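Local coordinates for protein enoyl-CoA hydratase (PDB 1WZ8) that probably catalyses the reversible hydration of enoyl-CoA thioesters to 3-hydroxyacyl-CoA, as a hexameric member of the crotonase family, at residues A[58-62]-A[196-200]; A[96-101]-A[121-125]; A[132-138]-A[172-178]. All coordinates share one frame; numbering follows the deposited sequence.

Contact 1: A[58-62]-A[196-200]; sequences VLLRG and YEKAL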
ATOM      1  N   VAL A  58     -23.245 -16.517  10.781  1.00 12.29           N
ATOM      2  CA  VAL A  58     -22.930 -16.740  12.185  1.00 11.23           C
ATOM      3  C   VAL A  58     -23.466 -15.577  13.016  1.00 12.19           C
ATOM      4  O   VAL A  58     -23.329 -14.411  12.639  1.00 11.85           O
ATOM      5  CB  VAL A  58     -21.407 -16.867  12.401  1.00 12.18           C
ATOM      6  CG1 VAL A  58     -21.078 -16.865  13.892  1.00 12.33           C
ATOM      7  CG2 VAL A  58     -20.908 -18.158  11.758  1.00 12.14           C
ATOM      8  N   LEU A  59     -24.092 -15.907  14.139  1.00 10.68           N
ATOM      9  CA  LEU A  59     -24.648 -14.900  15.031  1.00 11.76           C
ATOM     10  C   LEU A  59     -23.940 -15.015  16.373  1.00 11.26           C
ATOM     11  O   LEU A  59     -23.938 -16.078  16.987  1.00 13.46           O
ATOM     12  CB  LEU A  59     -26.154 -15.123  15.213  1.00 12.23           C
ATOM     13  CG  LEU A  59     -26.877 -14.210  16.211  1.00 12.46           C
ATOM     14  CD1 LEU A  59     -26.671 -12.749  15.822  1.00 14.47           C
ATOM     15  CD2 LEU A  59     -28.366 -14.558  16.238  1.00 14.74           C
ATOM     16  N   LEU A  60     -23.337 -13.919  16.820  1.00  9.61           N
ATOM     17  CA  LEU A  60     -22.621 -13.910  18.089  1.00 10.92           C
ATOM     18  C   LEU A  60     -23.431 -13.209  19.163  1.00 11.80           C
ATOM     19  O   LEU A  60     -23.993 -12.138  18.927  1.00 10.14           O
ATOM     20  CB  LEU A  60     -21.276 -13.200  17.930  1.00 12.27           C
ATOM     21  CG  LEU A  60     -20.283 -13.837  16.957  1.00 15.11           C
ATOM     22  CD1 LEU A  60     -19.064 -12.928  16.803  1.00 12.62           C
ATOM     23  CD2 LEU A  60     -19.876 -15.218  17.468  1.00 15.07           C
ATOM     24  N   ARG A  61     -23.489 -13.813  20.345  1.00 11.70           N
ATOM     25  CA  ARG A  61     -24.228 -13.227  21.452  1.00 13.61           C
ATOM     26  C   ARG A  61     -23.593 -13.665  22.761  1.00 14.43           C
ATOM     27  O   ARG A  61     -23.101 -14.789  22.877  1.00 12.31           O
ATOM     28  CB  ARG A  61     -25.692 -13.679  21.428  1.00 16.59           C
ATOM     29  CG  ARG A  61     -26.564 -12.982  22.464  1.00 18.72           C
ATOM     30  CD  ARG A  61     -27.962 -13.595  22.561  1.00 20.60           C
ATOM     31  NE  ARG A  61     -28.875 -12.726  23.308  1.00 23.01           N
ATOM     32  CZ  ARG A  61     -30.157 -13.002  23.537  1.00 23.08           C
ATOM     33  NH1 ARG A  61     -30.688 -14.130  23.083  1.00 25.02           N
ATOM     34  NH2 ARG A  61     -30.909 -12.147  24.214  1.00 23.04           N
ATOM     35  N   GLY A  62     -23.590 -12.766  23.739  1.00 14.44           N
ATOM     36  CA  GLY A  62     -23.032 -13.096  25.036  1.00 16.49           C
ATOM     37  C   GLY A  62     -24.167 -13.607  25.897  1.00 18.31           C
ATOM     38  O   GLY A  62     -25.313 -13.202  25.708  1.00 19.02           O
ATOM     39  N   TYR A 196     -31.152  -8.430  20.246  1.00 14.28           N
ATOM     40  CA  TYR A 196     -31.078  -9.809  19.781  1.00 15.46           C
ATOM     41  C   TYR A 196     -32.077 -10.081  18.654  1.00 14.57           C
ATOM     42  O   TYR A 196     -31.736 -10.697  17.645  1.00 16.49           O
ATOM     43  CB  TYR A 196     -31.327 -10.793  20.926  1.00 15.49           C
ATOM     44  CG  TYR A 196     -31.326 -12.229  20.452  1.00 15.57           C
ATOM     45  CD1 TYR A 196     -30.158 -12.825  19.984  1.00 15.33           C
ATOM     46  CD2 TYR A 196     -32.505 -12.975  20.422  1.00 16.62           C
ATOM     47  CE1 TYR A 196     -30.162 -14.133  19.495  1.00 17.06           C
ATOM     48  CE2 TYR A 196     -32.518 -14.283  19.933  1.00 16.60           C
ATOM     49  CZ  TYR A 196     -31.343 -14.853  19.473  1.00 17.14           C
ATOM     50  OH  TYR A 196     -31.352 -16.142  18.985  1.00 18.01           O
ATOM     51  N   GLU A 197     -33.312  -9.623  18.828  1.00 16.74           N
ATOM     52  CA  GLU A 197     -34.344  -9.824  17.815  1.00 16.50           C
ATOM     53  C   GLU A 197     -33.937  -9.300  16.438  1.00 16.33           C
ATOM     54  O   GLU A 197     -34.103  -9.992  15.430  1.00 14.78           O
ATOM     55  CB  GLU A 197     -35.649  -9.153  18.255  1.00 18.94           C
ATOM     56  CG  GLU A 197     -36.717  -9.082  17.180  1.00 24.59           C
ATOM     57  CD  GLU A 197     -38.012  -8.479  17.690  1.00 28.71           C
ATOM     58  OE1 GLU A 197     -38.644  -9.102  18.569  1.00 30.47           O
ATOM     59  OE2 GLU A 197     -38.394  -7.384  17.220  1.00 30.07           O
ATOM     60  N   LYS A 198     -33.416  -8.074  16.393  1.00 13.80           N
ATOM     61  CA  LYS A 198     -33.000  -7.469  15.129  1.00 13.15           C
ATOM     62  C   LYS A 198     -31.754  -8.162  14.585  1.00 12.12           C
ATOM     63  O   LYS A 198     -31.632  -8.377  13.382  1.00  9.89           O
ATOM     64  CB  LYS A 198     -32.711  -5.976  15.322  1.00 14.37           C
ATOM     65  CG  LYS A 198     -32.288  -5.238  14.053  1.00 15.38           C
ATOM     66  CD  LYS A 198     -33.412  -5.208  13.013  1.00 20.16           C
ATOM     67  CE  LYS A 198     -33.014  -4.416  11.774  1.00 20.62           C
ATOM     68  NZ  LYS A 198     -34.118  -4.338  10.770  1.00 22.74           N
ATOM     69  N   ALA A 199     -30.824  -8.504  15.469  1.00 11.05           N
ATOM     70  CA  ALA A 199     -29.607  -9.175  15.030  1.00 11.53           C
ATOM     71  C   ALA A 199     -29.954 -10.511  14.378  1.00 12.41           C
ATOM     72  O   ALA A 199     -29.390 -10.880  13.348  1.00 13.33           O
ATOM     73  CB  ALA A 199     -28.667  -9.389  16.210  1.00  9.92           C
ATOM     74  N   LEU A 200     -30.888 -11.239  14.980  1.00 13.76           N
ATOM     75  CA  LEU A 200     -31.304 -12.528  14.435  1.00 13.33           C
ATOM     76  C   LEU A 200     -31.967 -12.327  13.072  1.00 13.36           C
ATOM     77  O   LEU A 200     -31.746 -13.100  12.139  1.00 13.54           O
ATOM     78  CB  LEU A 200     -32.274 -13.222  15.403  1.00 14.76           C
ATOM     79  CG  LEU A 200     -32.805 -14.582  14.943  1.00 15.29           C
ATOM     80  CD1 LEU A 200     -31.637 -15.522  14.665  1.00 15.14           C
ATOM     81  CD2 LEU A 200     -33.733 -15.157  16.003  1.00 17.07           C
TER
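Arg61 lays its guanidinium flat on the ring of Tyr196, the two planes only 8° apart. NH1 is the atom that sits over the middle of the ring, 3.3 Å from Tyr196 CG, while the far side of the guanidinium runs back over the root of the side chain, with Arg61 NH2 3.6 Å from Tyr196 CB. The arginine gets there fully stretched: CG is anti to the backbone N (chi1 -173°) and the chain stays extended to NE, so it spans the gap between strand and helix and passes across the tyrosine at about a right angle.

Next to this plate, Leu59 is the bump that enters the helix surface. Its two methyls fill the hollow between Tyr196, Ala199 and Leu200: Leu59 CD1 rests on Ala199 CB at 3.9 Å, and Leu59 CD2 lies 3.7 Å from Tyr196 CE1 and 3.8 Å from Leu200 CD1. Ala199, being small, lets the leucine in close to the helix, which runs nearly antiparallel to the strand, its axis 9.7 Å away. Here helix 195-207 packs on one face of the main sheet of the crotonase fold.

Both polar ends are tied down elsewhere: Arg61 NE makes a salt bridge with Glu112, and Tyr196 OH bonds to Glu23. Each partner of the cation-pi stack is therefore anchored by its own carboxylate, and Glu112 probably offsets part of the arginine's charge beside the apolar patch.

Contact 2: A[96-101]-A[121-125]; sequences LVLGPL and ALALA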
ATOM      1  N   LEU A  96      -8.629 -13.152  17.154  1.00 10.44           N
ATOM      2  CA  LEU A  96      -9.957 -12.769  17.611  1.00 12.06           C
ATOM      3  C   LEU A  96     -10.566 -11.806  16.598  1.00 11.92           C
ATOM      4  O   LEU A  96     -11.782 -11.744  16.446  1.00 13.18           O
ATOM      5  CB  LEU A  96      -9.882 -12.094  18.984  1.00 12.63           C
ATOM      6  CG  LEU A  96     -11.223 -11.763  19.651  1.00 14.28           C
ATOM      7  CD1 LEU A  96     -12.006 -13.045  19.919  1.00 15.44           C
ATOM      8  CD2 LEU A  96     -10.974 -11.026  20.956  1.00 15.79           C
ATOM      9  N   VAL A  97      -9.708 -11.064  15.905  1.00 12.42           N
ATOM     10  CA  VAL A  97     -10.153 -10.105  14.898  1.00 12.63           C
ATOM     11  C   VAL A  97     -10.114 -10.699  13.486  1.00 12.51           C
ATOM     12  O   VAL A  97     -11.076 -10.579  12.722  1.00 11.98           O
ATOM     13  CB  VAL A  97      -9.282  -8.820  14.947  1.00 13.38           C
ATOM     14  CG1 VAL A  97      -9.647  -7.883  13.800  1.00 14.29           C
ATOM     15  CG2 VAL A  97      -9.486  -8.117  16.280  1.00 11.23           C
ATOM     16  N   LEU A  98      -9.013 -11.355  13.142  1.00 11.99           N
ATOM     17  CA  LEU A  98      -8.877 -11.947  11.814  1.00 14.09           C
ATOM     18  C   LEU A  98      -9.769 -13.162  11.622  1.00 14.36           C
ATOM     19  O   LEU A  98     -10.194 -13.457  10.505  1.00 14.87           O
ATOM     20  CB  LEU A  98      -7.419 -12.329  11.555  1.00 17.24           C
ATOM     21  CG  LEU A  98      -6.421 -11.169  11.602  1.00 19.85           C
ATOM     22  CD1 LEU A  98      -5.033 -11.680  11.230  1.00 21.60           C
ATOM     23  CD2 LEU A  98      -6.864 -10.072  10.640  1.00 22.69           C
ATOM     24  N   GLY A  99     -10.055 -13.868  12.715  1.00 14.20           N
ATOM     25  CA  GLY A  99     -10.903 -15.040  12.628  1.00 14.86           C
ATOM     26  C   GLY A  99     -12.207 -14.707  11.934  1.00 14.03           C
ATOM     27  O   GLY A  99     -12.548 -15.308  10.915  1.00 15.53           O
ATOM     28  N   PRO A 100     -12.970 -13.749  12.473  1.00 13.30           N
ATOM     29  CA  PRO A 100     -14.243 -13.357  11.867  1.00 12.34           C
ATOM     30  C   PRO A 100     -14.038 -12.779  10.460  1.00 12.30           C
ATOM     31  O   PRO A 100     -14.801 -13.079   9.538  1.00 13.01           O
ATOM     32  CB  PRO A 100     -14.779 -12.317  12.843  1.00 13.16           C
ATOM     33  CG  PRO A 100     -14.198 -12.751  14.155  1.00 12.64           C
ATOM     34  CD  PRO A 100     -12.788 -13.097  13.783  1.00 10.93           C
ATOM     35  N   LEU A 101     -13.000 -11.961  10.300  1.00 11.65           N
ATOM     36  CA  LEU A 101     -12.721 -11.340   9.007  1.00 13.13           C
ATOM     37  C   LEU A 101     -12.431 -12.347   7.913  1.00 14.00           C
ATOM     38  O   LEU A 101     -12.849 -12.163   6.770  1.00 13.12           O
ATOM     39  CB  LEU A 101     -11.539 -10.369   9.098  1.00 13.91           C
ATOM     40  CG  LEU A 101     -11.724  -9.012   9.779  1.00 16.77           C
ATOM     41  CD1 LEU A 101     -10.502  -8.147   9.477  1.00 17.09           C
ATOM     42  CD2 LEU A 101     -12.981  -8.324   9.267  1.00 18.68           C
ATOM     43  N   ALA A 121     -13.638  -5.565  20.255  1.00  9.97           N
ATOM     44  CA  ALA A 121     -12.857  -6.095  19.139  1.00 10.92           C
ATOM     45  C   ALA A 121     -13.662  -7.137  18.368  1.00 12.04           C
ATOM     46  O   ALA A 121     -13.718  -7.117  17.131  1.00 10.55           O
ATOM     47  CB  ALA A 121     -11.552  -6.714  19.653  1.00 13.20           C
ATOM     48  N   LEU A 122     -14.294  -8.041  19.106  1.00 10.68           N
ATOM     49  CA  LEU A 122     -15.092  -9.096  18.498  1.00 11.07           C
ATOM     50  C   LEU A 122     -16.326  -8.506  17.831  1.00 11.30           C
ATOM     51  O   LEU A 122     -16.679  -8.893  16.720  1.00 11.32           O
ATOM     52  CB  LEU A 122     -15.503 -10.121  19.560  1.00 12.15           C
ATOM     53  CG  LEU A 122     -16.312 -11.335  19.096  1.00 12.89           C
ATOM     54  CD1 LEU A 122     -15.554 -12.070  17.999  1.00 12.79           C
ATOM     55  CD2 LEU A 122     -16.573 -12.253  20.284  1.00 11.97           C
ATOM     56  N   ALA A 123     -16.966  -7.556  18.509  1.00 10.08           N
ATOM     57  CA  ALA A 123     -18.164  -6.904  17.987  1.00 11.10           C
ATOM     58  C   ALA A 123     -17.902  -6.193  16.667  1.00  9.91           C
ATOM     59  O   ALA A 123     -18.707  -6.279  15.729  1.00 11.46           O
ATOM     60  CB  ALA A 123     -18.697  -5.903  19.000  1.00  9.88           C
ATOM     61  N   LEU A 124     -16.790  -5.471  16.597  1.00  9.45           N
ATOM     62  CA  LEU A 124     -16.453  -4.737  15.383  1.00 10.24           C
ATOM     63  C   LEU A 124     -15.819  -5.590  14.285  1.00 11.21           C
ATOM     64  O   LEU A 124     -15.792  -5.181  13.126  1.00  9.37           O
ATOM     65  CB  LEU A 124     -15.548  -3.550  15.718  1.00 11.55           C
ATOM     66  CG  LEU A 124     -16.156  -2.513  16.670  1.00 12.47           C
ATOM     67  CD1 LEU A 124     -15.236  -1.296  16.758  1.00 10.87           C
ATOM     68  CD2 LEU A 124     -17.548  -2.105  16.178  1.00 10.33           C
ATOM     69  N   ALA A 125     -15.311  -6.769  14.635  1.00 10.42           N
ATOM     70  CA  ALA A 125     -14.719  -7.643  13.627  1.00  9.63           C
ATOM     71  C   ALA A 125     -15.848  -8.297  12.836  1.00 10.41           C
ATOM     72  O   ALA A 125     -15.671  -8.711  11.683  1.00 11.92           O
ATOM     73  CB  ALA A 125     -13.853  -8.715  14.288  1.00 11.00           C
TER
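Leu96 and Leu122 both carry CG anti to the backbone N (chi1 -174° and -178°), and this swings the two chains across each other at about a right angle, their CD1 methyls 4.2 Å apart. Val97 divides its branches: CG2, anti to the carbonyl carbon, lies against Ala121 CB, and CG1, anti to the backbone N, faces Ala125 CB more loosely.

Ala125 is the centre of the contact. Its methyl group comes up to the backbone of the other helix, 3.7 Å from Val97 O, and touches the ring of Pro100, with CB to CB 4.0 Å. Pro100 also reaches Leu122, its CG 4.1 Å from Leu122 CD1, so the ring sits between the alanine and the leucine. Leu101 CD2 packs on Ala125 O at 3.6 Å. The small Ala121 and Ala125 suit the close approach, 8.6 Å between segment axes crossing at -22°.

Helices 83-102 and 118-125 meet deep inside the subunit; helix 36-49 adds His39 and Leu42 against Leu96 and Trp46 against Pro100.

Pro100 has no N-H to give to the turn before it, and the helix kinks there. Leu96 O, four residues back, is buried with no polar partner, facing Leu122 CD1 and Ala125 CB. Cohesion is apolar; the proline costs this carbonyl its helical donor, and the packing buries it.

Contact 3: A[132-138]-A[172-178]; sequences GKGTRLL and NEPLTGE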
ATOM      1  N   GLY A 132     -27.670  -1.588  20.957  1.00 11.71           N
ATOM      2  CA  GLY A 132     -28.829  -0.951  21.548  1.00 13.45           C
ATOM      3  C   GLY A 132     -28.516   0.531  21.613  1.00 13.16           C
ATOM      4  O   GLY A 132     -27.349   0.916  21.653  1.00 12.60           O
ATOM      5  N   LYS A 133     -29.539   1.373  21.599  1.00 15.16           N
ATOM      6  CA  LYS A 133     -29.312   2.809  21.672  1.00 14.60           C
ATOM      7  C   LYS A 133     -28.502   3.156  22.923  1.00 15.30           C
ATOM      8  O   LYS A 133     -27.690   4.086  22.911  1.00 13.31           O
ATOM      9  CB  LYS A 133     -30.644   3.553  21.700  1.00 16.66           C
ATOM     10  CG  LYS A 133     -31.445   3.392  20.421  1.00 20.79           C
ATOM     11  CD  LYS A 133     -32.691   4.257  20.423  1.00 22.80           C
ATOM     12  CE  LYS A 133     -33.434   4.107  19.111  1.00 25.09           C
ATOM     13  NZ  LYS A 133     -32.529   4.374  17.964  1.00 28.52           N
ATOM     14  N   GLY A 134     -28.718   2.390  23.991  1.00 14.16           N
ATOM     15  CA  GLY A 134     -28.018   2.637  25.240  1.00 14.71           C
ATOM     16  C   GLY A 134     -26.802   1.771  25.517  1.00 14.02           C
ATOM     17  O   GLY A 134     -26.211   1.850  26.596  1.00 14.06           O
ATOM     18  N   THR A 135     -26.417   0.940  24.555  1.00 13.35           N
ATOM     19  CA  THR A 135     -25.249   0.080  24.735  1.00 13.92           C
ATOM     20  C   THR A 135     -24.014   0.949  24.959  1.00 13.89           C
ATOM     21  O   THR A 135     -23.905   2.037  24.392  1.00 14.04           O
ATOM     22  CB  THR A 135     -25.014  -0.806  23.485  1.00 13.78           C
ATOM     23  OG1 THR A 135     -26.160  -1.633  23.272  1.00 16.41           O
ATOM     24  CG2 THR A 135     -23.785  -1.700  23.668  1.00 13.31           C
ATOM     25  N   ARG A 136     -23.089   0.472  25.789  1.00 13.39           N
ATOM     26  CA  ARG A 136     -21.859   1.209  26.065  1.00 14.62           C
ATOM     27  C   ARG A 136     -20.715   0.574  25.278  1.00 12.65           C
ATOM     28  O   ARG A 136     -20.413  -0.600  25.471  1.00 13.94           O
ATOM     29  CB  ARG A 136     -21.539   1.174  27.567  1.00 17.17           C
ATOM     30  CG  ARG A 136     -20.295   1.965  27.964  1.00 21.24           C
ATOM     31  CD  ARG A 136     -20.206   2.141  29.474  1.00 28.07           C
ATOM     32  NE  ARG A 136     -19.700   0.954  30.159  1.00 32.89           N
ATOM     33  CZ  ARG A 136     -18.420   0.758  30.465  1.00 35.74           C
ATOM     34  NH1 ARG A 136     -17.514   1.676  30.152  1.00 37.97           N
ATOM     35  NH2 ARG A 136     -18.044  -0.351  31.087  1.00 35.63           N
ATOM     36  N   LEU A 137     -20.091   1.347  24.390  1.00 11.74           N
ATOM     37  CA  LEU A 137     -18.977   0.848  23.584  1.00 12.96           C
ATOM     38  C   LEU A 137     -17.724   1.632  23.952  1.00 13.08           C
ATOM     39  O   LEU A 137     -17.689   2.860  23.842  1.00 14.47           O
ATOM     40  CB  LEU A 137     -19.284   1.010  22.090  1.00 12.27           C
ATOM     41  CG  LEU A 137     -20.612   0.398  21.632  1.00 15.58           C
ATOM     42  CD1 LEU A 137     -20.811   0.667  20.145  1.00 18.43           C
ATOM     43  CD2 LEU A 137     -20.623  -1.101  21.906  1.00 17.10           C
ATOM     44  N   LEU A 138     -16.689   0.921  24.382  1.00 12.94           N
ATOM     45  CA  LEU A 138     -15.457   1.575  24.798  1.00 14.55           C
ATOM     46  C   LEU A 138     -14.219   0.719  24.556  1.00 13.10           C
ATOM     47  O   LEU A 138     -14.188  -0.462  24.889  1.00 13.70           O
ATOM     48  CB  LEU A 138     -15.559   1.920  26.285  1.00 16.51           C
ATOM     49  CG  LEU A 138     -14.402   2.598  27.025  1.00 19.52           C
ATOM     50  CD1 LEU A 138     -14.110   3.973  26.451  1.00 21.46           C
ATOM     51  CD2 LEU A 138     -14.786   2.712  28.478  1.00 19.77           C
ATOM     52  N   ASN A 172     -10.324   7.793  25.936  1.00 19.57           N
ATOM     53  CA  ASN A 172     -11.072   6.740  26.592  1.00 21.84           C
ATOM     54  C   ASN A 172     -12.515   7.198  26.785  1.00 19.88           C
ATOM     55  O   ASN A 172     -13.148   6.892  27.797  1.00 21.48           O
ATOM     56  CB  ASN A 172     -10.429   6.418  27.939  1.00 23.64           C
ATOM     57  CG  ASN A 172     -10.638   4.988  28.348  1.00 27.47           C
ATOM     58  OD1 ASN A 172     -10.022   4.072  27.800  1.00 35.69           O
ATOM     59  ND2 ASN A 172     -11.514   4.782  29.323  1.00 26.16           N
ATOM     60  N   GLU A 173     -13.024   7.944  25.811  1.00 17.67           N
ATOM     61  CA  GLU A 173     -14.397   8.438  25.857  1.00 18.11           C
ATOM     62  C   GLU A 173     -15.372   7.390  25.336  1.00 15.75           C
ATOM     63  O   GLU A 173     -15.281   6.962  24.186  1.00 14.09           O
ATOM     64  CB  GLU A 173     -14.537   9.710  25.021  1.00 20.14           C
ATOM     65  CG  GLU A 173     -14.346  10.984  25.815  1.00 26.06           C
ATOM     66  CD  GLU A 173     -15.407  11.144  26.890  1.00 25.28           C
ATOM     67  OE1 GLU A 173     -16.593  11.341  26.543  1.00 27.42           O
ATOM     68  OE2 GLU A 173     -15.050  11.069  28.079  1.00 29.44           O
ATOM     69  N   PRO A 174     -16.319   6.958  26.180  1.00 13.27           N
ATOM     70  CA  PRO A 174     -17.289   5.954  25.743  1.00 14.04           C
ATOM     71  C   PRO A 174     -18.271   6.495  24.702  1.00 13.45           C
ATOM     72  O   PRO A 174     -18.446   7.703  24.551  1.00 12.60           O
ATOM     73  CB  PRO A 174     -17.991   5.570  27.042  1.00 16.41           C
ATOM     74  CG  PRO A 174     -17.978   6.860  27.806  1.00 14.90           C
ATOM     75  CD  PRO A 174     -16.573   7.363  27.576  1.00 15.71           C
ATOM     76  N   LEU A 175     -18.892   5.579  23.976  1.00 12.87           N
ATOM     77  CA  LEU A 175     -19.891   5.920  22.975  1.00 13.42           C
ATOM     78  C   LEU A 175     -21.143   5.135  23.317  1.00 12.39           C
ATOM     79  O   LEU A 175     -21.058   4.007  23.802  1.00 12.93           O
ATOM     80  CB  LEU A 175     -19.435   5.501  21.574  1.00 11.50           C
ATOM     81  CG  LEU A 175     -18.524   6.423  20.767  1.00 13.62           C
ATOM     82  CD1 LEU A 175     -17.891   5.610  19.650  1.00 15.69           C
ATOM     83  CD2 LEU A 175     -19.313   7.607  20.193  1.00  9.00           C
ATOM     84  N   THR A 176     -22.302   5.736  23.094  1.00 11.82           N
ATOM     85  CA  THR A 176     -23.551   5.030  23.321  1.00 11.71           C
ATOM     86  C   THR A 176     -23.797   4.342  21.976  1.00 11.97           C
ATOM     87  O   THR A 176     -23.235   4.757  20.962  1.00 12.97           O
ATOM     88  CB  THR A 176     -24.724   5.994  23.594  1.00 11.04           C
ATOM     89  OG1 THR A 176     -24.940   6.807  22.439  1.00 11.74           O
ATOM     90  CG2 THR A 176     -24.426   6.904  24.792  1.00  8.75           C
ATOM     91  N   GLY A 177     -24.612   3.294  21.959  1.00 11.33           N
ATOM     92  CA  GLY A 177     -24.887   2.622  20.698  1.00 12.37           C
ATOM     93  C   GLY A 177     -25.435   3.599  19.673  1.00 12.81           C
ATOM     94  O   GLY A 177     -25.081   3.554  18.496  1.00 13.06           O
ATOM     95  N   GLU A 178     -26.301   4.498  20.131  1.00 14.01           N
ATOM     96  CA  GLU A 178     -26.910   5.499  19.262  1.00 14.55           C
ATOM     97  C   GLU A 178     -25.854   6.392  18.623  1.00 13.13           C
ATOM     98  O   GLU A 178     -25.896   6.656  17.421  1.00 12.73           O
ATOM     99  CB  GLU A 178     -27.884   6.358  20.061  1.00 18.37           C
ATOM    100  CG  GLU A 178     -28.737   7.268  19.207  1.00 23.27           C
ATOM    101  CD  GLU A 178     -29.576   8.208  20.047  1.00 27.78           C
ATOM    102  OE1 GLU A 178     -28.989   9.092  20.702  1.00 31.89           O
ATOM    103  OE2 GLU A 178     -30.816   8.057  20.059  1.00 30.43           O
TER
HETATM  104  O   HOH W   1     -15.722   4.767  22.583  1.00 15.23           O
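Leu137 and Leu175 grip each other through a reciprocal pair of backbone bonds. Leu137 N donates to Leu175 O at 2.9 Å, almost straight at 172°, and Leu175 N returns a bond to Leu137 O at 3.0 Å. Leu137 O has a second donor, a water that also bridges to Glu173 O and so extends the pairing into the loop before strand 175-176. At the other end, Glu178 N donates to Lys133 O at 3.1 Å, and a weaker, bent bond joins Gly177 N to Thr135 O.

The pairing is antiparallel, Leu137 with Leu175 the hydrogen-bonded pair and Arg136 with Thr176 the non-hydrogen-bonded one. It places 175-176 at the edge of a small three-stranded sheet whose middle strand is 136-138 and whose third is 114-116. Before it, a type I turn from Gly132 to Thr135 carries the chain out of the main sheet; after it, Thr176 serves as N-cap of helix 177-183. The first turn of that helix therefore docks on the beta turn.

Gly177, with no side chain, brings its CA to 3.1 Å from Gly132 O in a CA-H...O contact. Beside it, Glu178 CB and Thr176 CB both pack against Lys133 O.

At the Leu138 end, Leu138, with CG anti to the backbone N (chi1 179°), sends CD1 to 3.4 Å from Asn172 O. It crosses the asparagine side chain at about a right angle, both of its methyls near Asn172 ND2, and touches Pro174 CB more loosely. Glu173 turns elsewhere, to a salt bridge with Arg205 of the third subunit.

Contact 1 spans the longest stretch of sequence, and contacts 2 and 3 both fall within it, one after the other. Contacts 1 and 2 have centres about 15 Å apart and touch: Leu60, on strand 57-62 and pointing away from helix 195-207, reaches Leu122 of contact 2 (CD1 to CD1 3.8 Å). That strand thus has helix 195-207 on one face and helix 118-125 on the other. The centre of contact 3 lies about 18 Å from the centres of both, with no direct touch. Strand 128-132 of the main sheet leads into it, and 136-138 continues in the small sheet, so contact 3 links the main sheet to the small one in this crotonase fold.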